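Local coordinates for putative iron-regulated protein A (Parabacteroides distasonis ATCC 8503, PDB 4ECG) that binds calcium ions and, as an imelysin-like member of the M75 peptidase family, is probably linked to iron uptake or regulation, with metallopeptidase activity only putative, at residues G125-I130 / L177-E182; S294-Y299 / V332-T337. All coordinates share one frame; numbering follows the deposited sequence.

Contact 1. Residues G125-I130 / L177-E182; sequences GEFSKI and LKLVSE
Leu179 of the helical segment 177-182 packs against Phe127 and Ile130 of the loop segment 125-130. The contact is wholly apolar.

Leu177 points away from the loop. Leu179 makes the largest contribution of any residue. Leu179 CD1 sits 3.6 Å from Phe127 CB and 3.7 Å from Phe127 CG. The methyl therefore touches the root of the aromatic side chain and meets the ring obliquely. The two side chains cross at about a right angle. The Phe127 ring has one face over Gly125 C, which lies 4.0 Å above its plane.

Leu179 CB also receives Ile130 CD1, at 4.0 Å. Ile130 CD1 also lies 3.9 Å from Val180 CG2, so the tip of Ile130 bridges two successive residues of the helix. Ile130 CG1 stands between the backbone N and the carbonyl carbon (chi1 89°), a turn that brings CD1 to the helix. The Val180 side chain is about 10 Å from that of Asp109, a calcium ligand, so the contact is near that site but not part of it.

Ser181 follows. Its backbone N and its OG both bond to Leu177 O, from opposite faces of the carbonyl plane. Ser181 OG also bonds to Tyr58 OH, which links the helix to helix 29-68.

The loop follows helix 115-124, and Ile121 of that helix touches both Phe127 and Ile130. Tyr176 extends the same apolar patch along helix 171-196. Val180 and Leu177 also pack on Ala151 of helix 147-155, and Lys178 lies against helix 29-68.

Contact 2. Residues S294-Y299 / V332-T337; sequences SIKNAY and VQIDKT
Ile334 is the apolar centre of this contact, packed between Lys296 and Tyr299 of the facing helix. The two helical segments run nearly antiparallel, at 159°, with axes 10.4 Å apart.

The tight part is built on the two branches of Ile334, the CG2 methyl and the CD1 tip. Ile334 CG2 lies 3.6 Å from Lys296 CG and also touches CB and CD, so this methyl rests against the aliphatic stem, the two side chains crossing at a slant. Ile334 CD1 meets Tyr299 CD2 at 3.8 Å, oblique to the ring. Tyr299 OH bonds to Asp327, and Tyr299 also packs on Leu315 and Thr319 of helix 315-322.

The more open side is polar. Lys296 has CG anti to the backbone N (chi1 -170°) and stays extended beyond it, which carries the ammonium past Ile334 to Asp335. Lys296 NZ donates to Asp335 OD1 at 3.1 Å, a salt bridge in which OD1 accepts on its syn lone pair. Replacing Lys296 with an alanine would probably leave Asp335 without this charge partner and Ile334 CG2 without the cover of CG and CD.

One lysine thus serves both halves: its stem covers apolar surface, and its charge, paired with Asp335, links helix 284-300 to helix 324-343 where both residues are partly exposed.

How the contacts relate
From the N terminus, contact 1 comes first. The loop after helix 115-124 meets helix 171-196, closing a loop of 46 residues that holds helix 147-155 and the small two-stranded sheet. Contact 2 opens only later. It joins helices 284-300 and 324-343 across 32 residues that include helix 315-322. The two are in series and neither nest nor cross. The centres of contact 1 and contact 2 are about 37 Å apart, on opposite sides of the chain's centre. The nearest atoms of contact 1 and contact 2 are about 22 Å apart. Contact 1 holds a peripheral loop on a long helix; contact 2 ties helix to helix. Both belong to the imelysin-like part of the chain.

Contact 1. Residues G125-I130 / L177-E182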
loop_
_atom_site.group_PDB
_atom_site.type_symbol
_atom_site.label_atom_id
_atom_site.label_comp_id
_atom_site.label_asym_id
_atom_site.label_seq_id
_atom_site.Cartn_x
_atom_site.Cartn_y
_atom_site.Cartn_z
ATOM N N GLY A 125 -27.155 -7.870 13.033
ATOM C CA GLY A 125 -26.178 -7.957 14.087
ATOM C C GLY A 125 -25.376 -9.212 14.050
ATOM O O GLY A 125 -24.778 -9.549 15.046
ATOM N N GLU A 126 -25.331 -9.887 12.902
ATOM C CA GLU A 126 -24.558 -11.139 12.757
ATOM C C GLU A 126 -23.059 -10.858 12.510
ATOM O O GLU A 126 -22.482 -11.125 11.453
ATOM C CB GLU A 126 -25.169 -12.054 11.672
ATOM C CG GLU A 126 -25.043 -13.553 12.001
ATOM C CD GLU A 126 -25.296 -14.505 10.818
ATOM O OE1 GLU A 126 -25.912 -14.051 9.834
ATOM O OE2 GLU A 126 -24.870 -15.705 10.879
ATOM N N PHE A 127 -22.415 -10.323 13.520
ATOM C CA PHE A 127 -21.025 -9.898 13.390
ATOM C C PHE A 127 -20.011 -10.992 13.106
ATOM O O PHE A 127 -18.973 -10.705 12.510
ATOM C CB PHE A 127 -20.596 -9.089 14.603
ATOM C CG PHE A 127 -21.428 -7.883 14.814
ATOM C CD1 PHE A 127 -21.495 -6.906 13.835
ATOM C CD2 PHE A 127 -22.118 -7.705 15.988
ATOM C CE1 PHE A 127 -22.273 -5.773 14.036
ATOM C CE2 PHE A 127 -22.912 -6.602 16.206
ATOM C CZ PHE A 127 -22.990 -5.625 15.230
ATOM N N SER A 128 -20.328 -12.230 13.446
ATOM C CA SER A 128 -19.479 -13.376 13.085
ATOM C C SER A 128 -19.101 -13.483 11.595
ATOM O O SER A 128 -18.059 -14.048 11.261
ATOM C CB SER A 128 -20.083 -14.729 13.573
ATOM O OG SER A 128 -21.344 -15.007 12.998
ATOM N N LYS A 129 -19.930 -12.935 10.720
ATOM C CA LYS A 129 -19.654 -12.966 9.302
ATOM C C LYS A 129 -18.413 -12.136 8.900
ATOM O O LYS A 129 -17.943 -12.252 7.778
ATOM C CB LYS A 129 -20.891 -12.490 8.513
ATOM C CG LYS A 129 -22.111 -13.420 8.561
ATOM C CD LYS A 129 -23.299 -12.910 7.702
ATOM C CE LYS A 129 -23.363 -13.439 6.234
ATOM N NZ LYS A 129 -22.475 -12.800 5.180
ATOM N N ILE A 130 -17.901 -11.277 9.783
ATOM C CA ILE A 130 -16.860 -10.334 9.403
ATOM C C ILE A 130 -15.475 -10.713 9.901
ATOM O O ILE A 130 -14.493 -10.127 9.467
ATOM C CB ILE A 130 -17.215 -8.901 9.829
ATOM C CG1 ILE A 130 -16.728 -8.572 11.220
ATOM C CG2 ILE A 130 -18.723 -8.651 9.685
ATOM C CD1 ILE A 130 -17.022 -7.141 11.623
ATOM N N LEU A 177 -18.112 -0.973 13.490
ATOM C CA LEU A 177 -16.943 -0.099 13.423
ATOM C C LEU A 177 -15.873 -0.484 14.457
ATOM O O LEU A 177 -14.674 -0.479 14.144
ATOM C CB LEU A 177 -17.346 1.369 13.600
ATOM C CG LEU A 177 -16.223 2.445 13.633
ATOM C CD1 LEU A 177 -15.373 2.382 12.339
ATOM C CD2 LEU A 177 -16.743 3.885 13.928
ATOM N N LYS A 178 -16.287 -0.794 15.671
ATOM C CA LYS A 178 -15.363 -1.226 16.723
ATOM C C LYS A 178 -14.714 -2.555 16.334
ATOM O O LYS A 178 -13.495 -2.704 16.445
ATOM C CB LYS A 178 -16.104 -1.410 18.038
ATOM C CG LYS A 178 -15.240 -1.635 19.278
ATOM C CD LYS A 178 -16.023 -2.184 20.469
ATOM C CE LYS A 178 -16.426 -1.147 21.521
ATOM N NZ LYS A 178 -17.415 -1.728 22.526
ATOM N N LEU A 179 -15.510 -3.504 15.834
ATOM C CA LEU A 179 -14.974 -4.832 15.514
ATOM C C LEU A 179 -13.986 -4.798 14.341
ATOM O O LEU A 179 -12.942 -5.435 14.386
ATOM C CB LEU A 179 -16.100 -5.838 15.264
ATOM C CG LEU A 179 -16.870 -6.200 16.528
ATOM C CD1 LEU A 179 -18.182 -6.831 16.115
ATOM C CD2 LEU A 179 -16.024 -7.137 17.397
ATOM N N VAL A 180 -14.338 -4.011 13.323
ATOM C CA VAL A 180 -13.495 -3.792 12.226
ATOM C C VAL A 180 -12.140 -3.188 12.646
ATOM O O VAL A 180 -11.085 -3.663 12.216
ATOM C CB VAL A 180 -14.242 -2.948 11.201
ATOM C CG1 VAL A 180 -13.267 -2.312 10.247
ATOM C CG2 VAL A 180 -15.361 -3.805 10.527
ATOM N N SER A 181 -12.180 -2.195 13.535
ATOM C CA SER A 181 -10.995 -1.539 14.012
ATOM C C SER A 181 -10.158 -2.438 14.962
ATOM O O SER A 181 -8.933 -2.363 14.909
ATOM C CB SER A 181 -11.368 -0.244 14.730
ATOM O OG SER A 181 -12.213 0.589 13.963
ATOM N N GLU A 182 -10.788 -3.292 15.775
ATOM C CA GLU A 182 -10.055 -4.340 16.550
ATOM C C GLU A 182 -9.255 -5.209 15.598
ATOM O O GLU A 182 -8.131 -5.570 15.850
ATOM C CB GLU A 182 -10.998 -5.291 17.308
ATOM C CG GLU A 182 -11.356 -4.840 18.709
ATOM C CD GLU A 182 -12.578 -5.555 19.344
ATOM O OE1 GLU A 182 -12.744 -6.811 19.207
ATOM O OE2 GLU A 182 -13.342 -4.819 20.005
#

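Contact 2. Residues S294-Y299 / V332-T337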
loop_
_atom_site.group_PDB
_atom_site.type_symbol
_atom_site.label_atom_id
_atom_site.label_comp_id
_atom_site.label_asym_id
_atom_site.label_seq_id
_atom_site.Cartn_x
_atom_site.Cartn_y
_atom_site.Cartn_z
ATOM N N SER A 294 6.818 4.392 -1.292
ATOM C CA SER A 294 7.305 3.084 -0.891
ATOM C C SER A 294 8.452 2.605 -1.779
ATOM O O SER A 294 9.443 2.073 -1.259
ATOM C CB SER A 294 6.165 2.049 -0.933
ATOM O OG SER A 294 6.546 0.850 -0.317
ATOM N N ILE A 295 8.334 2.811 -3.098
ATOM C CA ILE A 295 9.426 2.425 -4.022
ATOM C C ILE A 295 10.708 3.236 -3.737
ATOM O O ILE A 295 11.831 2.721 -3.734
ATOM C CB ILE A 295 9.028 2.636 -5.507
ATOM C CG1 ILE A 295 7.842 1.753 -5.907
ATOM C CG2 ILE A 295 10.206 2.371 -6.404
ATOM C CD1 ILE A 295 7.315 2.014 -7.303
ATOM N N LYS A 296 10.490 4.519 -3.520
ATOM C CA LYS A 296 11.520 5.509 -3.354
ATOM C C LYS A 296 12.323 5.219 -2.117
ATOM O O LYS A 296 13.539 5.220 -2.151
ATOM C CB LYS A 296 10.904 6.913 -3.291
ATOM C CG LYS A 296 11.918 8.038 -3.357
ATOM C CD LYS A 296 11.257 9.412 -3.436
ATOM C CE LYS A 296 12.267 10.534 -3.454
ATOM N NZ LYS A 296 11.616 11.867 -3.338
ATOM N N ASN A 297 11.630 4.934 -1.038
ATOM C CA ASN A 297 12.254 4.533 0.224
ATOM C C ASN A 297 13.076 3.310 0.041
ATOM O O ASN A 297 14.185 3.233 0.567
ATOM C CB ASN A 297 11.154 4.236 1.264
ATOM C CG ASN A 297 10.443 5.498 1.761
ATOM O OD1 ASN A 297 10.847 6.671 1.466
ATOM N ND2 ASN A 297 9.373 5.272 2.534
ATOM N N ALA A 298 12.495 2.326 -0.667
ATOM C CA ALA A 298 13.157 1.047 -0.948
ATOM C C ALA A 298 14.460 1.245 -1.733
ATOM O O ALA A 298 15.434 0.557 -1.450
ATOM C CB ALA A 298 12.247 0.096 -1.754
ATOM N N TYR A 299 14.444 2.133 -2.735
ATOM C CA TYR A 299 15.528 2.262 -3.689
ATOM C C TYR A 299 16.684 3.015 -3.031
ATOM O O TYR A 299 17.847 2.735 -3.312
ATOM C CB TYR A 299 15.043 3.036 -4.941
ATOM C CG TYR A 299 16.020 3.131 -6.095
ATOM C CD1 TYR A 299 16.348 2.024 -6.828
ATOM C CD2 TYR A 299 16.625 4.351 -6.455
ATOM C CE1 TYR A 299 17.270 2.103 -7.846
ATOM C CE2 TYR A 299 17.538 4.434 -7.496
ATOM C CZ TYR A 299 17.841 3.297 -8.193
ATOM O OH TYR A 299 18.745 3.309 -9.247
ATOM N N VAL A 332 15.297 10.193 -11.766
ATOM C CA VAL A 332 14.373 11.089 -12.472
ATOM C C VAL A 332 12.966 10.479 -12.476
ATOM O O VAL A 332 11.986 11.140 -12.173
ATOM C CB VAL A 332 14.883 11.394 -13.929
ATOM C CG1 VAL A 332 13.762 11.896 -14.850
ATOM C CG2 VAL A 332 16.086 12.385 -13.920
ATOM N N GLN A 333 12.863 9.192 -12.739
ATOM C CA GLN A 333 11.573 8.573 -12.971
ATOM C C GLN A 333 10.748 8.427 -11.704
ATOM O O GLN A 333 9.528 8.555 -11.769
ATOM C CB GLN A 333 11.741 7.195 -13.633
ATOM C CG GLN A 333 10.501 6.662 -14.286
ATOM C CD GLN A 333 9.981 7.529 -15.421
ATOM O OE1 GLN A 333 10.733 7.975 -16.274
ATOM N NE2 GLN A 333 8.658 7.740 -15.449
ATOM N N ILE A 334 11.374 8.120 -10.571
ATOM C CA ILE A 334 10.629 8.029 -9.279
ATOM C C ILE A 334 9.962 9.401 -9.034
ATOM O O ILE A 334 8.745 9.519 -8.828
ATOM C CB ILE A 334 11.542 7.591 -8.082
ATOM C CG1 ILE A 334 11.948 6.107 -8.246
ATOM C CG2 ILE A 334 10.846 7.812 -6.746
ATOM C CD1 ILE A 334 13.242 5.690 -7.555
ATOM N N ASP A 335 10.779 10.442 -9.115
ATOM C CA ASP A 335 10.282 11.811 -8.936
ATOM C C ASP A 335 9.266 12.259 -10.011
ATOM O O ASP A 335 8.313 12.933 -9.694
ATOM C CB ASP A 335 11.460 12.776 -8.833
ATOM C CG ASP A 335 12.105 12.794 -7.411
ATOM O OD1 ASP A 335 11.652 12.087 -6.479
ATOM O OD2 ASP A 335 13.090 13.536 -7.226
ATOM N N LYS A 336 9.437 11.846 -11.264
ATOM C CA LYS A 336 8.468 12.177 -12.331
ATOM C C LYS A 336 7.098 11.506 -12.059
ATOM O O LYS A 336 6.048 12.054 -12.339
ATOM C CB LYS A 336 9.044 11.682 -13.646
ATOM C CG LYS A 336 8.675 12.441 -14.905
ATOM C CD LYS A 336 9.582 11.964 -16.054
ATOM C CE LYS A 336 8.823 11.780 -17.367
ATOM N NZ LYS A 336 9.652 11.171 -18.446
ATOM N N THR A 337 7.123 10.333 -11.451
ATOM C CA THR A 337 5.908 9.552 -11.256
ATOM C C THR A 337 5.117 10.148 -10.109
ATOM O O THR A 337 3.917 10.303 -10.234
ATOM C CB THR A 337 6.221 8.045 -11.027
ATOM O OG1 THR A 337 7.060 7.577 -12.104
ATOM C CG2 THR A 337 4.924 7.202 -10.913
#